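Local coordinates for crystal protein (Bacillus thuringiensis serovar dakota, PDB 2ZTB) that is the proteolytically activated form of parasporin-2, a toxin that recognises cancer cells and probably forms pores in their membranes like aerolysin-type beta-pore-forming toxins, at residues Y59-Y70 and D184-F195; N93-T101 and S159-Q167. All coordinates share one frame; numbering follows the deposited sequence.

Contact 1 of 2, residues Y59-Y70 and D184-F195; sequences YYCYKNVGTVQY and DFSAPITVDGYF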
loop_
_atom_site.group_PDB
_atom_site.type_symbol
_atom_site.label_atom_id
_atom_site.label_comp_id
_atom_site.label_asym_id
_atom_site.label_seq_id
_atom_site.Cartn_x
_atom_site.Cartn_y
_atom_site.Cartn_z
ATOM N N TYR A 59 3.902 26.041 19.279
ATOM C CA TYR A 59 4.714 24.830 19.395
ATOM C C TYR A 59 3.927 23.645 18.846
ATOM O O TYR A 59 2.967 23.195 19.468
ATOM C CB TYR A 59 5.073 24.570 20.857
ATOM C CG TYR A 59 6.134 25.484 21.408
ATOM C CD1 TYR A 59 5.810 26.761 21.902
ATOM C CD2 TYR A 59 7.466 25.069 21.452
ATOM C CE1 TYR A 59 6.798 27.609 22.409
ATOM C CE2 TYR A 59 8.458 25.902 21.966
ATOM C CZ TYR A 59 8.119 27.167 22.440
ATOM O OH TYR A 59 9.111 27.969 22.951
ATOM N N TYR A 60 4.320 23.166 17.668
ATOM C CA TYR A 60 3.600 22.092 16.987
ATOM C C TYR A 60 4.404 20.805 16.946
ATOM O O TYR A 60 5.581 20.787 17.309
ATOM C CB TYR A 60 3.173 22.528 15.576
ATOM C CG TYR A 60 2.168 23.649 15.604
ATOM C CD1 TYR A 60 2.565 24.982 15.402
ATOM C CD2 TYR A 60 0.827 23.387 15.877
ATOM C CE1 TYR A 60 1.644 26.016 15.449
ATOM C CE2 TYR A 60 -0.097 24.402 15.928
ATOM C CZ TYR A 60 0.313 25.718 15.715
ATOM O OH TYR A 60 -0.623 26.719 15.763
ATOM N N CYS A 61 3.754 19.728 16.519
ATOM C CA CYS A 61 4.379 18.412 16.478
ATOM C C CYS A 61 3.811 17.595 15.317
ATOM O O CYS A 61 2.590 17.455 15.171
ATOM C CB CYS A 61 4.192 17.689 17.816
ATOM S SG CYS A 61 4.998 16.106 17.945
ATOM N N TYR A 62 4.719 17.063 14.504
ATOM C CA TYR A 62 4.370 16.453 13.231
ATOM C C TYR A 62 4.885 15.040 13.141
ATOM O O TYR A 62 5.938 14.722 13.682
ATOM C CB TYR A 62 4.961 17.247 12.060
ATOM C CG TYR A 62 4.644 18.722 12.061
ATOM C CD1 TYR A 62 5.515 19.644 12.657
ATOM C CD2 TYR A 62 3.484 19.207 11.460
ATOM C CE1 TYR A 62 5.236 21.009 12.660
ATOM C CE2 TYR A 62 3.200 20.581 11.451
ATOM C CZ TYR A 62 4.076 21.467 12.053
ATOM O OH TYR A 62 3.794 22.824 12.041
ATOM N N LYS A 63 4.106 14.197 12.472
ATOM C CA LYS A 63 4.549 12.905 11.972
ATOM C C LYS A 63 4.817 13.055 10.463
ATOM O O LYS A 63 4.159 13.845 9.771
ATOM C CB LYS A 63 3.499 11.823 12.256
ATOM C CG LYS A 63 2.065 12.160 11.836
ATOM C CD LYS A 63 1.190 10.910 11.951
ATOM C CE LYS A 63 -0.177 11.098 11.341
ATOM N NZ LYS A 63 -1.125 11.976 12.084
ATOM N N ASN A 64 5.815 12.317 9.981
ATOM C CA ASN A 64 6.331 12.454 8.627
ATOM C C ASN A 64 6.560 11.074 8.039
ATOM O O ASN A 64 6.969 10.162 8.748
ATOM C CB ASN A 64 7.685 13.179 8.613
ATOM C CG ASN A 64 7.675 14.501 9.371
ATOM O OD1 ASN A 64 7.842 14.542 10.597
ATOM N ND2 ASN A 64 7.507 15.584 8.643
ATOM N N VAL A 65 6.327 10.945 6.736
ATOM C CA VAL A 65 6.744 9.772 5.977
ATOM C C VAL A 65 7.941 10.215 5.148
ATOM O O VAL A 65 7.913 11.268 4.514
ATOM C CB VAL A 65 5.594 9.220 5.076
ATOM C CG1 VAL A 65 6.022 7.954 4.334
ATOM C CG2 VAL A 65 4.332 8.950 5.905
ATOM N N GLY A 66 9.015 9.440 5.191
ATOM C CA GLY A 66 10.198 9.753 4.400
ATOM C C GLY A 66 10.071 9.157 3.007
ATOM O O GLY A 66 8.977 8.786 2.562
ATOM N N THR A 67 11.201 9.053 2.322
ATOM C CA THR A 67 11.247 8.557 0.963
ATOM C C THR A 67 10.993 7.059 0.977
ATOM O O THR A 67 11.607 6.322 1.761
ATOM C CB THR A 67 12.610 8.873 0.319
ATOM O OG1 THR A 67 12.935 10.246 0.572
ATOM C CG2 THR A 67 12.589 8.629 -1.184
ATOM N N VAL A 68 10.067 6.641 0.113
ATOM C CA VAL A 68 9.704 5.250 -0.098
ATOM C C VAL A 68 10.824 4.529 -0.841
ATOM O O VAL A 68 11.245 4.978 -1.904
ATOM C CB VAL A 68 8.379 5.146 -0.916
ATOM C CG1 VAL A 68 7.981 3.676 -1.155
ATOM C CG2 VAL A 68 7.244 5.898 -0.211
ATOM N N GLN A 69 11.321 3.430 -0.274
ATOM C CA GLN A 69 12.295 2.590 -0.972
ATOM C C GLN A 69 11.623 1.298 -1.393
ATOM O O GLN A 69 10.904 0.687 -0.604
ATOM C CB GLN A 69 13.519 2.282 -0.106
ATOM C CG GLN A 69 14.124 3.487 0.642
ATOM C CD GLN A 69 14.962 4.419 -0.230
ATOM O OE1 GLN A 69 15.321 5.520 0.201
ATOM N NE2 GLN A 69 15.289 3.984 -1.444
ATOM N N TYR A 70 11.855 0.896 -2.637
ATOM C CA TYR A 70 11.249 -0.300 -3.209
ATOM C C TYR A 70 12.267 -1.426 -3.314
ATOM O O TYR A 70 13.449 -1.193 -3.578
ATOM C CB TYR A 70 10.696 -0.005 -4.604
ATOM C CG TYR A 70 9.605 1.042 -4.655
ATOM C CD1 TYR A 70 9.914 2.409 -4.646
ATOM C CD2 TYR A 70 8.266 0.667 -4.722
ATOM C CE1 TYR A 70 8.912 3.370 -4.696
ATOM C CE2 TYR A 70 7.260 1.617 -4.771
ATOM C CZ TYR A 70 7.588 2.959 -4.763
ATOM O OH TYR A 70 6.587 3.892 -4.828
ATOM N N ASP A 184 8.120 -5.076 -2.634
ATOM C CA ASP A 184 7.903 -4.520 -1.298
ATOM C C ASP A 184 8.426 -3.101 -1.227
ATOM O O ASP A 184 9.380 -2.733 -1.927
ATOM C CB ASP A 184 8.598 -5.361 -0.223
ATOM C CG ASP A 184 7.954 -6.714 -0.043
ATOM O OD1 ASP A 184 6.740 -6.835 -0.297
ATOM O OD2 ASP A 184 8.660 -7.656 0.346
ATOM N N PHE A 185 7.801 -2.297 -0.380
ATOM C CA PHE A 185 8.325 -0.963 -0.114
ATOM C C PHE A 185 8.278 -0.629 1.377
ATOM O O PHE A 185 7.569 -1.265 2.150
ATOM C CB PHE A 185 7.627 0.101 -0.983
ATOM C CG PHE A 185 6.133 0.193 -0.779
ATOM C CD1 PHE A 185 5.597 0.920 0.300
ATOM C CD2 PHE A 185 5.258 -0.419 -1.677
ATOM C CE1 PHE A 185 4.208 1.018 0.487
ATOM C CE2 PHE A 185 3.861 -0.334 -1.500
ATOM C CZ PHE A 185 3.335 0.386 -0.408
ATOM N N SER A 186 9.090 0.335 1.781
ATOM C CA SER A 186 9.071 0.827 3.154
ATOM C C SER A 186 9.487 2.284 3.130
ATOM O O SER A 186 10.032 2.760 2.138
ATOM C CB SER A 186 9.978 -0.001 4.072
ATOM O OG SER A 186 11.325 0.035 3.644
ATOM N N ALA A 187 9.172 2.990 4.209
ATOM C CA ALA A 187 9.570 4.373 4.408
ATOM C C ALA A 187 9.679 4.599 5.917
ATOM O O ALA A 187 8.869 4.065 6.682
ATOM C CB ALA A 187 8.543 5.312 3.810
ATOM N N PRO A 188 10.689 5.375 6.352
ATOM C CA PRO A 188 10.749 5.744 7.765
ATOM C C PRO A 188 9.625 6.726 8.117
ATOM O O PRO A 188 9.291 7.612 7.319
ATOM C CB PRO A 188 12.115 6.421 7.892
ATOM C CG PRO A 188 12.405 6.948 6.488
ATOM C CD PRO A 188 11.812 5.938 5.567
ATOM N N ILE A 189 9.015 6.524 9.279
ATOM C CA ILE A 189 8.141 7.519 9.885
ATOM C C ILE A 189 8.949 8.247 10.964
ATOM O O ILE A 189 9.623 7.602 11.777
ATOM C CB ILE A 189 6.909 6.876 10.586
ATOM C CG1 ILE A 189 6.148 5.896 9.651
ATOM C CG2 ILE A 189 6.022 7.957 11.232
ATOM C CD1 ILE A 189 5.274 6.555 8.646
ATOM N N THR A 190 8.872 9.574 10.986
ATOM C CA THR A 190 9.591 10.354 11.997
ATOM C C THR A 190 8.702 11.411 12.637
ATOM O O THR A 190 7.875 12.034 11.965
ATOM C CB THR A 190 10.850 11.044 11.437
ATOM O OG1 THR A 190 10.466 11.991 10.433
ATOM C CG2 THR A 190 11.837 10.022 10.852
ATOM N N VAL A 191 8.878 11.603 13.941
ATOM C CA VAL A 191 8.154 12.642 14.664
ATOM C C VAL A 191 9.127 13.751 15.113
ATOM O O VAL A 191 10.208 13.472 15.629
ATOM C CB VAL A 191 7.323 12.045 15.847
ATOM C CG1 VAL A 191 6.920 13.123 16.837
ATOM C CG2 VAL A 191 6.084 11.325 15.313
ATOM N N ASP A 192 8.742 15.002 14.876
ATOM C CA ASP A 192 9.515 16.152 15.329
ATOM C C ASP A 192 8.577 17.243 15.816
ATOM O O ASP A 192 7.457 17.366 15.309
ATOM C CB ASP A 192 10.444 16.683 14.222
ATOM C CG ASP A 192 9.689 17.144 12.990
ATOM O OD1 ASP A 192 9.374 18.354 12.924
ATOM O OD2 ASP A 192 9.407 16.297 12.093
ATOM N N GLY A 193 9.034 18.030 16.791
ATOM C CA GLY A 193 8.212 19.096 17.367
ATOM C C GLY A 193 8.020 18.950 18.865
ATOM O O GLY A 193 8.831 18.318 19.533
ATOM N N TYR A 194 6.931 19.506 19.393
ATOM C CA TYR A 194 6.817 19.733 20.838
ATOM C C TYR A 194 5.501 19.291 21.452
ATOM O O TYR A 194 4.475 19.206 20.762
ATOM C CB TYR A 194 7.058 21.221 21.169
ATOM C CG TYR A 194 8.366 21.763 20.629
ATOM C CD1 TYR A 194 8.467 22.183 19.296
ATOM C CD2 TYR A 194 9.499 21.860 21.442
ATOM C CE1 TYR A 194 9.656 22.660 18.776
ATOM C CE2 TYR A 194 10.709 22.361 20.932
ATOM C CZ TYR A 194 10.771 22.746 19.592
ATOM O OH TYR A 194 11.939 23.241 19.056
ATOM N N PHE A 195 5.565 18.996 22.754
ATOM C CA PHE A 195 4.399 18.888 23.625
ATOM C C PHE A 195 4.418 20.029 24.649
ATOM O O PHE A 195 5.486 20.574 24.977
ATOM C CB PHE A 195 4.417 17.573 24.379
ATOM C CG PHE A 195 3.993 16.376 23.565
ATOM C CD1 PHE A 195 4.846 15.813 22.631
ATOM C CD2 PHE A 195 2.762 15.779 23.791
ATOM C CE1 PHE A 195 4.461 14.701 21.895
ATOM C CE2 PHE A 195 2.375 14.662 23.071
ATOM C CZ PHE A 195 3.227 14.115 22.124
HETATM O O HOH W 1 2.151 20.523 19.923
HETATM O O HOH W 2 11.981 -1.778 1.360
#

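Contact 2 of 2, residues N93-T101 and S159-Q167; sequences NEPFTTTIT and SVTVTVPAQ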
loop_
_atom_site.group_PDB
_atom_site.type_symbol
_atom_site.label_atom_id
_atom_site.label_comp_id
_atom_site.label_asym_id
_atom_site.label_seq_id
_atom_site.Cartn_x
_atom_site.Cartn_y
_atom_site.Cartn_z
ATOM N N ASN A 93 -17.132 -37.019 -45.113
ATOM C CA ASN A 93 -16.176 -38.054 -45.506
ATOM C C ASN A 93 -14.899 -37.477 -46.119
ATOM O O ASN A 93 -13.952 -38.218 -46.419
ATOM C CB ASN A 93 -16.834 -39.047 -46.474
ATOM C CG ASN A 93 -18.082 -39.699 -45.891
ATOM O OD1 ASN A 93 -18.521 -39.366 -44.788
ATOM N ND2 ASN A 93 -18.658 -40.634 -46.636
ATOM N N GLU A 94 -14.890 -36.157 -46.308
ATOM C CA GLU A 94 -13.743 -35.440 -46.863
ATOM C C GLU A 94 -13.167 -34.471 -45.824
ATOM O O GLU A 94 -13.926 -33.802 -45.114
ATOM C CB GLU A 94 -14.135 -34.661 -48.131
ATOM C CG GLU A 94 -14.727 -35.501 -49.267
ATOM C CD GLU A 94 -13.680 -36.248 -50.097
ATOM O OE1 GLU A 94 -12.462 -36.014 -49.913
ATOM O OE2 GLU A 94 -14.085 -37.074 -50.950
ATOM N N PRO A 95 -11.824 -34.399 -45.732
ATOM C CA PRO A 95 -11.181 -33.383 -44.912
ATOM C C PRO A 95 -11.500 -31.978 -45.428
ATOM O O PRO A 95 -11.748 -31.805 -46.626
ATOM C CB PRO A 95 -9.683 -33.687 -45.084
ATOM C CG PRO A 95 -9.585 -34.459 -46.353
ATOM C CD PRO A 95 -10.833 -35.275 -46.390
ATOM N N PHE A 96 -11.534 -30.998 -44.526
ATOM C CA PHE A 96 -11.585 -29.600 -44.945
ATOM C C PHE A 96 -10.559 -28.748 -44.187
ATOM O O PHE A 96 -10.188 -29.063 -43.051
ATOM C CB PHE A 96 -13.013 -29.022 -44.858
ATOM C CG PHE A 96 -13.516 -28.794 -43.451
ATOM C CD1 PHE A 96 -14.473 -29.647 -42.897
ATOM C CD2 PHE A 96 -13.066 -27.709 -42.692
ATOM C CE1 PHE A 96 -14.956 -29.440 -41.605
ATOM C CE2 PHE A 96 -13.536 -27.488 -41.397
ATOM C CZ PHE A 96 -14.486 -28.356 -40.848
ATOM N N THR A 97 -10.064 -27.702 -44.838
ATOM C CA THR A 97 -9.248 -26.730 -44.140
ATOM C C THR A 97 -9.984 -25.398 -44.070
ATOM O O THR A 97 -10.694 -25.010 -45.009
ATOM C CB THR A 97 -7.776 -26.596 -44.677
ATOM O OG1 THR A 97 -7.537 -25.293 -45.232
ATOM C CG2 THR A 97 -7.440 -27.671 -45.658
ATOM N N THR A 98 -9.832 -24.724 -42.932
ATOM C CA THR A 98 -10.565 -23.500 -42.661
ATOM C C THR A 98 -9.766 -22.544 -41.769
ATOM O O THR A 98 -8.964 -22.972 -40.942
ATOM C CB THR A 98 -11.959 -23.802 -42.052
ATOM O OG1 THR A 98 -12.746 -22.610 -42.046
ATOM C CG2 THR A 98 -11.845 -24.348 -40.629
ATOM N N THR A 99 -9.981 -21.250 -41.974
ATOM C CA THR A 99 -9.359 -20.228 -41.160
ATOM C C THR A 99 -10.375 -19.717 -40.137
ATOM O O THR A 99 -11.440 -19.208 -40.491
ATOM C CB THR A 99 -8.780 -19.078 -42.016
ATOM O OG1 THR A 99 -7.924 -19.627 -43.027
ATOM C CG2 THR A 99 -7.969 -18.119 -41.157
ATOM N N ILE A 100 -10.046 -19.897 -38.864
ATOM C CA ILE A 100 -10.902 -19.435 -37.783
ATOM C C ILE A 100 -10.184 -18.382 -36.947
ATOM O O ILE A 100 -8.964 -18.231 -37.041
ATOM C CB ILE A 100 -11.416 -20.602 -36.887
ATOM C CG1 ILE A 100 -10.255 -21.287 -36.146
ATOM C CG2 ILE A 100 -12.271 -21.605 -37.718
ATOM C CD1 ILE A 100 -10.634 -21.859 -34.785
ATOM N N THR A 101 -10.966 -17.643 -36.168
ATOM C CA THR A 101 -10.462 -16.709 -35.193
ATOM C C THR A 101 -10.842 -17.200 -33.794
ATOM O O THR A 101 -11.999 -17.480 -33.522
ATOM C CB THR A 101 -11.006 -15.280 -35.446
ATOM O OG1 THR A 101 -10.562 -14.820 -36.731
ATOM C CG2 THR A 101 -10.515 -14.317 -34.373
ATOM N N SER A 159 -6.095 -15.445 -35.623
ATOM C CA SER A 159 -6.559 -16.255 -36.746
ATOM C C SER A 159 -5.631 -17.455 -36.876
ATOM O O SER A 159 -4.440 -17.363 -36.569
ATOM C CB SER A 159 -6.592 -15.459 -38.055
ATOM O OG SER A 159 -5.303 -15.015 -38.423
ATOM N N VAL A 160 -6.188 -18.585 -37.285
ATOM C CA VAL A 160 -5.421 -19.811 -37.466
ATOM C C VAL A 160 -6.072 -20.676 -38.557
ATOM O O VAL A 160 -7.294 -20.784 -38.637
ATOM C CB VAL A 160 -5.195 -20.570 -36.106
ATOM C CG1 VAL A 160 -6.510 -20.971 -35.456
ATOM C CG2 VAL A 160 -4.275 -21.777 -36.268
ATOM N N THR A 161 -5.234 -21.240 -39.426
ATOM C CA THR A 161 -5.691 -22.096 -40.509
ATOM C C THR A 161 -5.476 -23.554 -40.122
ATOM O O THR A 161 -4.361 -23.960 -39.791
ATOM C CB THR A 161 -4.985 -21.723 -41.827
ATOM O OG1 THR A 161 -5.325 -20.371 -42.161
ATOM C CG2 THR A 161 -5.397 -22.648 -42.981
ATOM N N VAL A 162 -6.556 -24.330 -40.137
ATOM C CA VAL A 162 -6.490 -25.725 -39.692
ATOM C C VAL A 162 -7.196 -26.709 -40.629
ATOM O O VAL A 162 -8.266 -26.419 -41.185
ATOM C CB VAL A 162 -6.849 -25.906 -38.138
ATOM C CG1 VAL A 162 -7.481 -24.655 -37.539
ATOM C CG2 VAL A 162 -7.683 -27.160 -37.858
ATOM N N THR A 163 -6.557 -27.857 -40.835
ATOM C CA THR A 163 -7.150 -28.961 -41.590
ATOM C C THR A 163 -7.685 -29.983 -40.601
ATOM O O THR A 163 -6.967 -30.426 -39.696
ATOM C CB THR A 163 -6.121 -29.643 -42.519
ATOM O OG1 THR A 163 -5.511 -28.662 -43.368
ATOM C CG2 THR A 163 -6.789 -30.727 -43.390
ATOM N N VAL A 164 -8.956 -30.338 -40.750
ATOM C CA VAL A 164 -9.524 -31.401 -39.926
ATOM C C VAL A 164 -9.872 -32.599 -40.819
ATOM O O VAL A 164 -10.671 -32.470 -41.760
ATOM C CB VAL A 164 -10.671 -30.913 -38.951
ATOM C CG1 VAL A 164 -11.729 -30.100 -39.676
ATOM C CG2 VAL A 164 -11.290 -32.086 -38.181
ATOM N N PRO A 165 -9.204 -33.747 -40.570
ATOM C CA PRO A 165 -9.401 -34.976 -41.342
ATOM C C PRO A 165 -10.847 -35.482 -41.341
ATOM O O PRO A 165 -11.690 -34.983 -40.578
ATOM C CB PRO A 165 -8.463 -35.992 -40.668
ATOM C CG PRO A 165 -8.011 -35.377 -39.412
ATOM C CD PRO A 165 -8.165 -33.901 -39.535
ATOM N N ALA A 166 -11.093 -36.481 -42.191
ATOM C CA ALA A 166 -12.426 -36.987 -42.532
ATOM C C ALA A 166 -13.438 -37.041 -41.383
ATOM O O ALA A 166 -14.356 -36.225 -41.329
ATOM C CB ALA A 166 -12.314 -38.350 -43.235
ATOM N N GLN A 167 -13.273 -37.991 -40.470
ATOM C CA GLN A 167 -14.294 -38.236 -39.446
ATOM C C GLN A 167 -13.740 -37.953 -38.077
ATOM O O GLN A 167 -13.506 -38.870 -37.285
ATOM C CB GLN A 167 -14.835 -39.676 -39.520
ATOM C CG GLN A 167 -15.790 -39.940 -40.683
ATOM C CD GLN A 167 -17.080 -39.122 -40.612
ATOM O OE1 GLN A 167 -17.592 -38.681 -41.642
ATOM N NE2 GLN A 167 -17.613 -38.928 -39.403
#

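Contact 1 of 2, residues Y59-Y70 and D184-F195
Two long strands of the toxin's elongated antiparallel sheet pair here through Y62 with D192 and N64 with T190, the axes of C61-V65 and D184-D192 running 166° apart. Y62 N donates to D192 O nearly in line with that C=O bond (Y62 N to D192 O 2.9 Å), and D192 N answers to Y62 O. The bond from N64 N to T190 O is weak, its return from T190 N to N64 O sound. The register holds to V65 opposite I189, then slips by one residue, with G66 N still bonded to P188 O and the pairing resumed as Q69 with S186. At the other end the partner chain turns a corner at G193, and Y194 N meets Y60 O (2.8 Å) from above the carbonyl plane rather than within it.

Beyond that corner Y59 and Y194 form a T-shaped (edge-to-face) pair with ring planes at 86°. Y59 CD2 sits over one face of the Y194 ring, offset toward its rim and 3.5 Å from Y194 CG, while a water donates to both Y59 O and Y194 O. In this long-stranded architecture, consistent with an aerolysin-type toxin, the V65, I189 and F185 face turns inward, against L226 of strand 223-247 and, for F185, I128 of strand 126-132. V65 CG2 meets I189 CD1 at 3.8 Å, and V65 CG1 touches A187 CB. V68 CG1 lies 3.6 Å from F185 CB and also covers one face of the Y70 ring; F185 CB in turn makes an off-centre CH-pi contact with that ring. The C61 sulfur, swung away from the backbone N (chi1 -176°), reaches V191 CG1 at 3.7 Å and passes obliquely by the F195 ring. On the Y62 and D192 face, R5 forms a salt bridge with D192 OD2 and a cation-pi contact with Y62.

Contact 2 of 2, residues N93-T101 and S159-Q167
F96 and V164 lie side by side and point the same way, with V164 CG1 placed over one face of the phenyl ring. The methyl is 3.7 Å from the F96 ring centroid, 21° off the ring normal, and its nearest ring atom is CZ (V164 CG1 to F96 CZ 3.5 Å), so this is a CH-pi contact over the face, shifted somewhat toward the rim. T98 CG2 meets the same ring at its edge, in plane. Two pairs further along the same face, I100 and V160 repeat the side-by-side arrangement: both bring CG1 between backbone N and carbonyl carbon (chi1 65° and 60°), which sets I100 CG1 and V160 CG1 3.8 Å apart. L88 and I172, from strands 61-90 and 168-199, also touch I100, and I172 touches V160 as well.

This pair joins strands 96-116 and 147-164 of the long antiparallel sheet, far from the chain's centre. Its other face carries T97, T99, T101, S159, T161 and T163. Here T97 crosses T163, and T99 crosses T161, at a slant. T99 OG1 and T161 OG1 share a hydrogen bond of 2.8 Å in which either could donate; both hydroxyls stand anti to their own carbonyl carbons. T97 instead presents a methyl: T97 CG2 comes to 3.2 Å from T163 OG1.

Between the two faces, F96, T98 and I100 each exchange two backbone bonds with V164, V162 and V160, such as V162 N to T98 O at 2.9 Å. Where both chains pass into loops, N90 ND2 bonds to V164 O and E94 O. The face of F96, I100, V160, V162 and V164, interrupted by T98, is mostly apolar and turns toward neighbouring strands, whereas hydroxyls and methyls of threonine and serine dominate the largely exposed side, giving the pair an amphipathic character.

In the fold
Both contacts belong to one long antiparallel sheet, yet they sit on opposite sides of the chain's centre, with contact 1 about 16 Å and contact 2 about 51 Å from it, measured from the contact centres. Those centres are about 66 Å apart and the nearest atoms about 37 Å apart, so neither touches the other. The sequence connects them: strand 61-90 of contact 1 is followed by strand 96-116 of contact 2, and strand 147-164 by strand 168-199. Hence contact 2 falls within the residues separating the halves of contact 1. A bound glycerol, probably from the crystallisation liquor, lies about 3 Å from the Y59 side chain in contact 1.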